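Local coordinates for protein pantothenate kinase (Coxiella burnetii, PDB 3TQC) that catalyses the ATP-dependent phosphorylation of (R)-pantothenate to 4'-phosphopantothenate, the first step of coenzyme A biosynthesis, at residues B[128-133]-B[204-209]; B[145-150]-B[283-288]; B[162-167]-B[221-226]; B[176-181]-B[185-190]. One frame throughout, in Å; residues are numbered along the deposited sequence.

Contact 1: residues B[128-133]-B[204-209]; sequences ITTDGF and GLNILQ
T130 turns its side chain to the 204-209 loop with chi1 at -93°, off the staggered positions, a rotation that brings CB against G204 CA with OG1 beside the I207 methyl. Opposite it, N206 has CG between its backbone N and carbonyl carbon (chi1 57°), which brings the amide end nearer T130. The resulting approach of T130 CG2 to N206 OD1 is too tight in the model, and the exact fit of the methyl on the amide is therefore doubtful. The other two contacts are normal. T130 CB stands 3.7 Å from G204 CA, where the lack of a side chain lets the backbones come together, and T130 OG1 is 3.9 Å from the methyl CG2 of I207, the two side chains meeting at a slant. No hydrogen bond joins the segments. After strand 125-129 the chain winds into a short 3-10 turn in which F133 N bonds T130 O at 2.8 Å. The same T130 O lies in the plane of the F133 ring, at its edge. On the other side, two overlapping type I turns, G204 to I207 and N206 to Q209, fold the loop, the second closed by Q209 N to N206 O at 3.2 Å. The contact is buried at the ends of strands 125-129 and 199-203, neighbours in the central sheet of this P-loop kinase. A backbone hydrogen bond links G204 to I97 of strand 93-99, and G204 lies close to K105 of the phosphate-binding loop, while L160 of helix 157-168 covers T130.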
# COMPACT_ATOMS: atom_id res chain seq x y z
N ILE B 128 -16.51 -4.00 -8.46
CA ILE B 128 -15.86 -3.56 -9.68
C ILE B 128 -14.93 -4.67 -10.13
O ILE B 128 -14.03 -5.04 -9.39
CB ILE B 128 -14.96 -2.31 -9.50
CG1 ILE B 128 -15.75 -1.12 -9.00
CG2 ILE B 128 -14.27 -1.96 -10.81
CD1 ILE B 128 -16.99 -0.95 -9.76
N THR B 129 -15.14 -5.18 -11.34
CA THR B 129 -14.20 -6.14 -11.91
C THR B 129 -13.24 -5.35 -12.77
O THR B 129 -13.63 -4.47 -13.53
CB THR B 129 -14.87 -7.29 -12.73
OG1 THR B 129 -13.84 -8.10 -13.33
CG2 THR B 129 -15.77 -6.78 -13.82
N THR B 130 -11.97 -5.66 -12.62
CA THR B 130 -10.93 -5.02 -13.38
C THR B 130 -10.98 -5.38 -14.88
O THR B 130 -10.46 -4.65 -15.71
CB THR B 130 -9.58 -5.32 -12.71
OG1 THR B 130 -9.25 -4.25 -11.78
CG2 THR B 130 -8.52 -5.46 -13.69
N ASP B 131 -11.64 -6.51 -15.21
CA ASP B 131 -11.85 -6.95 -16.60
C ASP B 131 -12.36 -5.82 -17.47
O ASP B 131 -11.99 -5.71 -18.65
CB ASP B 131 -12.90 -8.08 -16.68
CG ASP B 131 -12.56 -9.30 -15.83
OD1 ASP B 131 -11.36 -9.50 -15.53
OD2 ASP B 131 -13.50 -10.06 -15.48
N GLY B 132 -13.24 -5.02 -16.90
CA GLY B 132 -13.82 -3.92 -17.61
C GLY B 132 -12.83 -2.90 -18.11
O GLY B 132 -13.16 -2.11 -19.00
N PHE B 133 -11.63 -2.90 -17.55
CA PHE B 133 -10.59 -1.97 -17.96
C PHE B 133 -9.57 -2.61 -18.90
O PHE B 133 -8.54 -2.01 -19.19
CB PHE B 133 -9.93 -1.37 -16.73
CG PHE B 133 -10.90 -0.62 -15.85
CD1 PHE B 133 -11.11 0.75 -16.02
CD2 PHE B 133 -11.66 -1.30 -14.89
CE1 PHE B 133 -12.01 1.44 -15.21
CE2 PHE B 133 -12.58 -0.61 -14.09
CZ PHE B 133 -12.74 0.77 -14.26
N GLY B 204 -9.85 -8.34 -9.58
CA GLY B 204 -9.18 -8.54 -10.85
C GLY B 204 -7.78 -9.11 -10.66
O GLY B 204 -7.20 -9.03 -9.59
N LEU B 205 -7.25 -9.65 -11.75
CA LEU B 205 -5.89 -10.21 -11.79
C LEU B 205 -4.82 -9.27 -11.23
O LEU B 205 -3.88 -9.71 -10.57
CB LEU B 205 -5.51 -10.55 -13.25
CG LEU B 205 -6.47 -11.41 -14.08
CD1 LEU B 205 -5.91 -11.68 -15.47
CD2 LEU B 205 -6.76 -12.72 -13.36
N ASN B 206 -4.96 -7.98 -11.52
CA ASN B 206 -3.83 -7.05 -11.53
C ASN B 206 -3.79 -6.04 -10.40
O ASN B 206 -3.02 -5.09 -10.47
CB ASN B 206 -3.82 -6.28 -12.85
CG ASN B 206 -5.14 -5.53 -13.10
OD1 ASN B 206 -6.18 -5.90 -12.57
ND2 ASN B 206 -5.09 -4.49 -13.92
N ILE B 207 -4.63 -6.22 -9.39
CA ILE B 207 -4.85 -5.13 -8.43
C ILE B 207 -3.70 -4.92 -7.46
O ILE B 207 -3.65 -3.88 -6.80
CB ILE B 207 -6.13 -5.31 -7.62
CG1 ILE B 207 -6.12 -6.64 -6.88
CG2 ILE B 207 -7.31 -5.17 -8.54
CD1 ILE B 207 -7.05 -6.66 -5.67
N LEU B 208 -2.81 -5.90 -7.36
CA LEU B 208 -1.66 -5.83 -6.46
C LEU B 208 -0.37 -5.44 -7.19
O LEU B 208 0.69 -5.32 -6.58
CB LEU B 208 -1.48 -7.18 -5.77
CG LEU B 208 -2.71 -7.61 -4.99
CD1 LEU B 208 -2.48 -8.89 -4.22
CD2 LEU B 208 -3.14 -6.49 -4.05
N GLN B 209 -0.48 -5.24 -8.50
CA GLN B 209 0.67 -4.90 -9.31
C GLN B 209 1.00 -3.42 -9.23
O GLN B 209 0.28 -2.64 -8.62
CB GLN B 209 0.39 -5.27 -10.76
CG GLN B 209 0.16 -6.74 -10.99
CD GLN B 209 -0.31 -7.04 -12.41
OE1 GLN B 209 -0.31 -6.15 -13.27
NE2 GLN B 209 -0.70 -8.28 -12.65

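Contact 2: residues B[145-150]-B[283-288]; sequences LMKRKG and NEINKV
K147 and I285 meet where a loop with no regular structure passes one turn of helix 271-294. The loop makes a type I turn from L145 to R148, closed by R148 N to L145 O at 2.8 Å, and G150 then takes a positive phi of 99°, at which a side chain would be pressed against the preceding carbonyl. The helix carries a wider pi-type turn at 283-286, with I285 at an unusual phi/psi of -114°/-76°. I285 is the residue that reaches across. With CG1 beside its backbone N and CD1 extended beyond it, it lays three carbons against the carbonyl oxygen of K147: CG1 and CG2 are each 3.5 Å from K147 O, and CD1 is 3.7 Å from it. The lysine side chain, bent at its second and fourth torsions, crosses the isoleucine at about a right angle; its CG and CE lie 4.0 Å and 4.1 Å from I285 CD1. Farther along, K149 O comes only to 4.4 Å from I285 CG2. K149 sends its own chain the other way, to N137 OD1 and Y179 OH, with Y184 as a cation-pi partner, while R148 forms a salt bridge with E153. A weak hydrogen bond from N289 to G150 O is a further tie between this loop and the same helix. Across the contact itself no hydrogen bond or salt bridge forms: aliphatic carbon lies on a peptide oxygen and on the hydrocarbon part of a lysine. The join is thus one of van der Waals fit, while the charged ends of R148 and K149 find partners in other parts of the chain.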
# COMPACT_ATOMS: atom_id res chain seq x y z
N LEU B 145 -1.38 -8.02 -28.80
CA LEU B 145 -1.52 -8.43 -27.41
C LEU B 145 -2.71 -9.37 -27.14
O LEU B 145 -3.04 -9.61 -25.97
CB LEU B 145 -1.62 -7.19 -26.52
CG LEU B 145 -0.39 -6.28 -26.47
CD1 LEU B 145 -0.67 -5.05 -25.60
CD2 LEU B 145 0.87 -7.02 -26.00
N MET B 146 -3.33 -9.92 -28.18
CA MET B 146 -4.46 -10.84 -27.98
C MET B 146 -4.08 -12.15 -27.26
O MET B 146 -4.95 -12.85 -26.75
CB MET B 146 -5.18 -11.16 -29.29
CG MET B 146 -6.21 -10.12 -29.73
SD MET B 146 -7.66 -9.94 -28.65
CE MET B 146 -8.47 -11.52 -28.89
N LYS B 147 -2.79 -12.48 -27.23
CA LYS B 147 -2.32 -13.66 -26.49
C LYS B 147 -1.92 -13.26 -25.06
O LYS B 147 -1.47 -14.10 -24.29
CB LYS B 147 -1.15 -14.32 -27.24
CG LYS B 147 -1.35 -15.81 -27.60
CD LYS B 147 -2.56 -16.05 -28.53
CE LYS B 147 -3.03 -17.53 -28.54
NZ LYS B 147 -1.96 -18.57 -28.77
N ARG B 148 -2.11 -11.99 -24.72
CA ARG B 148 -1.64 -11.43 -23.47
C ARG B 148 -2.78 -10.75 -22.69
O ARG B 148 -2.56 -9.84 -21.91
CB ARG B 148 -0.53 -10.42 -23.78
CG ARG B 148 0.63 -11.00 -24.60
CD ARG B 148 1.64 -11.75 -23.74
NE ARG B 148 2.37 -10.85 -22.84
CZ ARG B 148 3.48 -11.17 -22.17
NH1 ARG B 148 4.02 -12.39 -22.28
NH2 ARG B 148 4.05 -10.26 -21.39
N LYS B 149 -4.01 -11.21 -22.92
CA LYS B 149 -5.17 -10.65 -22.27
C LYS B 149 -5.05 -11.02 -20.82
O LYS B 149 -4.80 -12.17 -20.51
CB LYS B 149 -6.44 -11.25 -22.88
CG LYS B 149 -7.59 -10.28 -23.06
CD LYS B 149 -8.66 -10.90 -23.95
CE LYS B 149 -9.72 -9.91 -24.33
NZ LYS B 149 -10.89 -10.55 -25.00
N GLY B 150 -5.15 -10.04 -19.93
CA GLY B 150 -4.96 -10.27 -18.50
C GLY B 150 -3.58 -9.90 -18.00
O GLY B 150 -3.38 -9.70 -16.80
N ASN B 283 -1.56 -23.10 -19.95
CA ASN B 283 -0.13 -23.27 -19.84
C ASN B 283 0.66 -22.13 -20.45
O ASN B 283 1.65 -21.70 -19.88
CB ASN B 283 0.32 -24.60 -20.45
CG ASN B 283 0.22 -25.77 -19.48
OD1 ASN B 283 0.42 -25.63 -18.28
ND2 ASN B 283 -0.06 -26.95 -20.02
N GLU B 284 0.22 -21.63 -21.60
CA GLU B 284 0.99 -20.62 -22.34
C GLU B 284 0.55 -19.18 -22.05
O GLU B 284 1.32 -18.24 -22.26
CB GLU B 284 0.90 -20.87 -23.84
CG GLU B 284 1.44 -22.23 -24.29
CD GLU B 284 2.92 -22.46 -23.97
OE1 GLU B 284 3.72 -21.49 -24.02
OE2 GLU B 284 3.29 -23.62 -23.68
N ILE B 285 -0.68 -19.01 -21.59
CA ILE B 285 -1.19 -17.70 -21.30
C ILE B 285 -1.44 -17.51 -19.80
O ILE B 285 -0.66 -16.86 -19.11
CB ILE B 285 -2.45 -17.40 -22.12
CG1 ILE B 285 -2.13 -17.49 -23.62
CG2 ILE B 285 -3.01 -16.03 -21.75
CD1 ILE B 285 -3.34 -17.25 -24.50
N ASN B 286 -2.52 -18.09 -19.28
CA ASN B 286 -2.94 -17.79 -17.92
C ASN B 286 -1.93 -18.14 -16.82
O ASN B 286 -1.73 -17.36 -15.89
CB ASN B 286 -4.30 -18.42 -17.62
CG ASN B 286 -5.41 -17.83 -18.48
OD1 ASN B 286 -5.50 -16.61 -18.63
ND2 ASN B 286 -6.24 -18.68 -19.04
N LYS B 287 -1.27 -19.29 -16.95
CA LYS B 287 -0.29 -19.71 -15.97
C LYS B 287 0.97 -18.86 -15.97
O LYS B 287 1.61 -18.69 -14.94
CB LYS B 287 0.09 -21.18 -16.14
CG LYS B 287 1.06 -21.66 -15.06
CD LYS B 287 0.97 -23.15 -14.81
CE LYS B 287 2.00 -23.92 -15.55
NZ LYS B 287 3.34 -23.62 -15.00
N VAL B 288 1.35 -18.36 -17.14
CA VAL B 288 2.48 -17.47 -17.26
C VAL B 288 2.11 -16.16 -16.58
O VAL B 288 2.92 -15.57 -15.89
CB VAL B 288 2.88 -17.25 -18.73
CG1 VAL B 288 3.95 -16.16 -18.85
CG2 VAL B 288 3.35 -18.55 -19.35

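Contact 3: residues B[162-167]-B[221-226]; sequences RVLNAI and VFVSDF
F226 sets its ring against helix 157-168, on the backbone between L164 and N165. Its CG lies beside the backbone N (chi1 -66°), which directs the ring to the helix. One ring face is met by N165 N, 3.8 Å above the ring plane and displaced toward the rim, and N165 CA is 3.5 Å from F226 CE2. The N165 side chain, with CG anti to its own N at chi1 -177°, reaches the far end of the same ring. There OD1 approaches F226 CE2 at 3.6 Å, and the amide plane stands steeply, 76°, to the ring; OD1 and CB, not the flat of the amide, do the touching. L164 fills the other end. Its CB packs on F226 CB at 3.6 Å, and the extended branch carries CD1 on to V223 CG1, also 3.6 Å, the two side chains meeting obliquely. The loop keeps V223 and F226 in place by a 3-10 turn at 223-225, with F226 N bonded to V223 O at 2.8 Å, and D225 OD1 accepts a hydrogen bond from F222 N within the same turn.

Largely apolar contact, with backbone and amide atoms on the ring, thus joins helix 157-168 to the loop between strands 199-203 and 229-234. L202 of strand 199-203 touches both L164 and V223, as L160 and L161 of the helix touch V223. Beyond the loop lies the second subunit: D225 makes a salt bridge with R300 of that chain, and N165 packs on its P15.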
# COMPACT_ATOMS: atom_id res chain seq x y z
N ARG B 162 -8.19 6.35 -12.78
CA ARG B 162 -9.10 7.47 -12.79
C ARG B 162 -10.42 7.13 -12.08
O ARG B 162 -10.97 7.95 -11.34
CB ARG B 162 -9.36 7.92 -14.23
CG ARG B 162 -10.43 8.99 -14.42
CD ARG B 162 -10.75 9.20 -15.92
NE ARG B 162 -11.02 7.94 -16.65
CZ ARG B 162 -12.14 7.23 -16.55
NH1 ARG B 162 -13.15 7.60 -15.75
NH2 ARG B 162 -12.27 6.11 -17.27
N VAL B 163 -10.91 5.92 -12.30
CA VAL B 163 -12.13 5.46 -11.64
C VAL B 163 -11.91 5.28 -10.14
O VAL B 163 -12.72 5.75 -9.34
CB VAL B 163 -12.65 4.16 -12.26
CG1 VAL B 163 -13.57 3.47 -11.30
CG2 VAL B 163 -13.35 4.46 -13.61
N LEU B 164 -10.84 4.63 -9.75
CA LEU B 164 -10.58 4.48 -8.33
C LEU B 164 -10.35 5.85 -7.68
O LEU B 164 -10.88 6.15 -6.62
CB LEU B 164 -9.41 3.55 -8.09
CG LEU B 164 -9.74 2.14 -8.61
CD1 LEU B 164 -8.52 1.22 -8.60
CD2 LEU B 164 -10.86 1.55 -7.77
N ASN B 165 -9.57 6.69 -8.34
CA ASN B 165 -9.33 8.03 -7.84
C ASN B 165 -10.64 8.76 -7.65
O ASN B 165 -10.86 9.39 -6.64
CB ASN B 165 -8.44 8.81 -8.82
CG ASN B 165 -8.11 10.19 -8.32
OD1 ASN B 165 -7.47 10.35 -7.28
ND2 ASN B 165 -8.54 11.22 -9.05
N ALA B 166 -11.52 8.66 -8.64
CA ALA B 166 -12.80 9.34 -8.56
C ALA B 166 -13.62 8.82 -7.38
O ALA B 166 -14.24 9.60 -6.65
CB ALA B 166 -13.55 9.18 -9.85
N ILE B 167 -13.60 7.52 -7.16
CA ILE B 167 -14.37 6.94 -6.07
C ILE B 167 -13.81 7.44 -4.74
O ILE B 167 -14.56 7.85 -3.87
CB ILE B 167 -14.42 5.41 -6.15
CG1 ILE B 167 -15.25 5.00 -7.37
CG2 ILE B 167 -15.04 4.81 -4.89
CD1 ILE B 167 -15.20 3.53 -7.68
N VAL B 221 1.31 5.99 -9.02
CA VAL B 221 0.36 5.48 -8.04
C VAL B 221 -0.06 4.08 -8.50
O VAL B 221 -0.11 3.79 -9.69
CB VAL B 221 -0.91 6.38 -7.92
CG1 VAL B 221 -1.48 6.71 -9.30
CG2 VAL B 221 -1.97 5.70 -7.09
N PHE B 222 -0.33 3.23 -7.52
CA PHE B 222 -0.77 1.87 -7.76
C PHE B 222 -2.23 1.74 -7.40
O PHE B 222 -2.75 2.54 -6.63
CB PHE B 222 0.04 0.92 -6.89
CG PHE B 222 1.51 1.19 -6.90
CD1 PHE B 222 2.15 1.51 -8.08
CD2 PHE B 222 2.25 1.11 -5.74
CE1 PHE B 222 3.50 1.76 -8.09
CE2 PHE B 222 3.60 1.35 -5.76
CZ PHE B 222 4.22 1.68 -6.95
N VAL B 223 -2.88 0.72 -7.97
CA VAL B 223 -4.26 0.40 -7.61
C VAL B 223 -4.40 0.28 -6.10
O VAL B 223 -5.36 0.78 -5.52
CB VAL B 223 -4.73 -0.91 -8.30
CG1 VAL B 223 -6.07 -1.35 -7.76
CG2 VAL B 223 -4.77 -0.73 -9.82
N SER B 224 -3.43 -0.37 -5.47
CA SER B 224 -3.43 -0.54 -4.02
C SER B 224 -3.46 0.78 -3.23
O SER B 224 -3.89 0.81 -2.07
CB SER B 224 -2.23 -1.38 -3.58
OG SER B 224 -1.03 -0.66 -3.73
N ASP B 225 -3.05 1.88 -3.85
CA ASP B 225 -3.15 3.16 -3.18
C ASP B 225 -4.58 3.67 -3.08
O ASP B 225 -4.86 4.62 -2.34
CB ASP B 225 -2.24 4.19 -3.84
CG ASP B 225 -0.76 3.80 -3.76
OD1 ASP B 225 -0.08 3.81 -4.80
OD2 ASP B 225 -0.29 3.46 -2.67
N PHE B 226 -5.51 3.00 -3.77
CA PHE B 226 -6.92 3.36 -3.72
C PHE B 226 -7.79 2.36 -3.01
O PHE B 226 -9.03 2.52 -2.96
CB PHE B 226 -7.44 3.60 -5.12
CG PHE B 226 -6.83 4.77 -5.75
CD1 PHE B 226 -5.86 4.62 -6.72
CD2 PHE B 226 -7.18 6.04 -5.35
CE1 PHE B 226 -5.28 5.73 -7.30
CE2 PHE B 226 -6.60 7.14 -5.90
CZ PHE B 226 -5.65 6.99 -6.89

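Contact 4: residues B[176-181]-B[185-190]; sequences IPVYSH and DIVRGQ
S180 and D185 exchange two backbone hydrogen bonds as an antiparallel hydrogen-bonded pair, S180 N to D185 O at 2.8 Å and D185 N to S180 O at 3.1 Å. Two residues on, V187 N gives an almost straight bond (173°) to V178 O at 2.8 Å, an oxygen also approached by I186 CA-H. The chain then turns a corner through a type II turn, V187 to Q190, whose G189 has a positive phi, and rejoins strand 174-180. V178 N has only a weak direct bond to Q190 O; it gives its proton to a water at 2.8 Å, which lies within bonding distance of V187 O and Q190 O and fills the interruption between the two pairings.

Among apolar contacts, Y179 CD1 meets I186 CD1 at 3.8 Å on one face of the hairpin. On the other face V187 CG2 touches S180 CB at 3.6 Å. Apart from these, V178 CG2 rests on Q190 CG at 3.9 Å.

The Y179 ring also approaches backbone: with CG anti to the backbone N (chi1 -177°), it runs obliquely by D185 and I186, Y179 CE1 being 3.4 Å from D185 N.

Of the polar ends, S180 OG bonds Y183 N in the hairpin turn, while Y179 OH (with K149) and D185 OD1 (with N137 N) bond beyond it. Main-chain bonds therefore set the pairing of this short, partly exposed hairpin, and Y179 and D185 tie it to neighbouring parts of the chain.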
# COMPACT_ATOMS: atom_id res chain seq x y z
N ILE B 176 -18.46 2.58 -14.81
CA ILE B 176 -17.49 1.49 -14.86
C ILE B 176 -17.73 0.75 -16.16
O ILE B 176 -18.83 0.31 -16.40
CB ILE B 176 -17.69 0.50 -13.71
CG1 ILE B 176 -17.67 1.21 -12.34
CG2 ILE B 176 -16.66 -0.65 -13.81
CD1 ILE B 176 -16.36 1.91 -12.01
N PRO B 177 -16.68 0.60 -17.00
CA PRO B 177 -16.85 -0.12 -18.25
C PRO B 177 -17.09 -1.61 -18.00
O PRO B 177 -16.75 -2.12 -16.95
CB PRO B 177 -15.54 0.16 -19.00
CG PRO B 177 -14.58 0.45 -17.97
CD PRO B 177 -15.32 1.13 -16.86
N VAL B 178 -17.73 -2.26 -18.96
CA VAL B 178 -18.23 -3.62 -18.79
C VAL B 178 -17.56 -4.56 -19.79
O VAL B 178 -17.48 -4.25 -20.97
CB VAL B 178 -19.76 -3.65 -18.97
CG1 VAL B 178 -20.29 -5.10 -18.96
CG2 VAL B 178 -20.44 -2.80 -17.89
N TYR B 179 -17.08 -5.69 -19.30
CA TYR B 179 -16.49 -6.74 -20.12
C TYR B 179 -17.42 -7.96 -20.19
O TYR B 179 -17.89 -8.45 -19.17
CB TYR B 179 -15.16 -7.16 -19.50
CG TYR B 179 -14.39 -8.19 -20.29
CD1 TYR B 179 -13.63 -7.82 -21.39
CD2 TYR B 179 -14.42 -9.53 -19.93
CE1 TYR B 179 -12.93 -8.77 -22.13
CE2 TYR B 179 -13.72 -10.47 -20.65
CZ TYR B 179 -12.98 -10.09 -21.75
OH TYR B 179 -12.28 -11.04 -22.45
N SER B 180 -17.69 -8.44 -21.40
CA SER B 180 -18.44 -9.69 -21.61
C SER B 180 -17.49 -10.85 -21.88
O SER B 180 -16.79 -10.87 -22.90
CB SER B 180 -19.36 -9.58 -22.81
OG SER B 180 -19.75 -10.88 -23.19
N HIS B 181 -17.51 -11.83 -20.98
CA HIS B 181 -16.76 -13.08 -21.19
C HIS B 181 -17.33 -13.86 -22.37
O HIS B 181 -16.61 -14.59 -23.06
CB HIS B 181 -16.80 -13.95 -19.92
CG HIS B 181 -16.06 -13.35 -18.76
ND1 HIS B 181 -14.68 -13.30 -18.70
CD2 HIS B 181 -16.50 -12.78 -17.62
CE1 HIS B 181 -14.31 -12.73 -17.57
NE2 HIS B 181 -15.39 -12.40 -16.89
N ASP B 185 -14.78 -9.66 -24.85
CA ASP B 185 -14.52 -8.29 -25.23
C ASP B 185 -15.25 -7.28 -24.34
O ASP B 185 -16.24 -7.61 -23.68
CB ASP B 185 -14.91 -8.08 -26.70
CG ASP B 185 -14.12 -6.96 -27.36
OD1 ASP B 185 -13.38 -6.24 -26.65
OD2 ASP B 185 -14.25 -6.81 -28.60
N ILE B 186 -14.74 -6.05 -24.33
CA ILE B 186 -15.45 -4.91 -23.75
C ILE B 186 -16.75 -4.72 -24.52
O ILE B 186 -16.78 -4.87 -25.75
CB ILE B 186 -14.63 -3.60 -23.87
CG1 ILE B 186 -13.35 -3.66 -23.04
CG2 ILE B 186 -15.48 -2.39 -23.50
CD1 ILE B 186 -13.56 -4.00 -21.58
N VAL B 187 -17.82 -4.42 -23.79
CA VAL B 187 -19.10 -4.08 -24.40
C VAL B 187 -19.16 -2.55 -24.50
O VAL B 187 -19.27 -1.85 -23.49
CB VAL B 187 -20.32 -4.60 -23.57
CG1 VAL B 187 -21.62 -4.41 -24.34
CG2 VAL B 187 -20.14 -6.08 -23.17
N ARG B 188 -19.07 -2.05 -25.73
CA ARG B 188 -19.07 -0.62 -26.04
C ARG B 188 -20.34 0.07 -25.54
O ARG B 188 -21.44 -0.47 -25.68
CB ARG B 188 -18.93 -0.44 -27.56
CG ARG B 188 -19.07 0.99 -28.12
CD ARG B 188 -17.71 1.62 -28.46
NE ARG B 188 -17.85 2.73 -29.41
CZ ARG B 188 -16.89 3.63 -29.68
NH1 ARG B 188 -15.71 3.56 -29.07
NH2 ARG B 188 -17.11 4.60 -30.56
N GLY B 189 -20.18 1.25 -24.96
CA GLY B 189 -21.31 2.08 -24.54
C GLY B 189 -22.08 1.55 -23.34
O GLY B 189 -23.15 2.05 -22.99
N GLN B 190 -21.53 0.53 -22.69
CA GLN B 190 -22.19 -0.09 -21.57
C GLN B 190 -21.39 0.17 -20.30
O GLN B 190 -20.21 -0.16 -20.23
CB GLN B 190 -22.33 -1.58 -21.82
CG GLN B 190 -23.08 -2.30 -20.73
CD GLN B 190 -23.96 -3.41 -21.27
OE1 GLN B 190 -24.68 -3.23 -22.26
NE2 GLN B 190 -23.92 -4.56 -20.59
O HOH W 1 -17.99 -0.81 -21.39

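Contacts 1 and 3 are buried, contact 2 partly so, and contact 4 is at the surface. Contacts 1 and 3 share the long connection after strand 199-203, whose two parts touch through I207 and V223, and F133 meets V163 of helix 157-168. Contact 4 packs on contact 1 as G132 meets P177 and I186, and V163 of contact 3 reaches I176. Contact 2 lies farther out, about 25 Å between centres from contact 3, yet touches contact 1 through L205 and G150, and contact 4 through K149 and Y179. Backbone hydrogen bonds cross only contact 4; the other three rely on van der Waals packing, and contact 3 also takes part in the subunit interface.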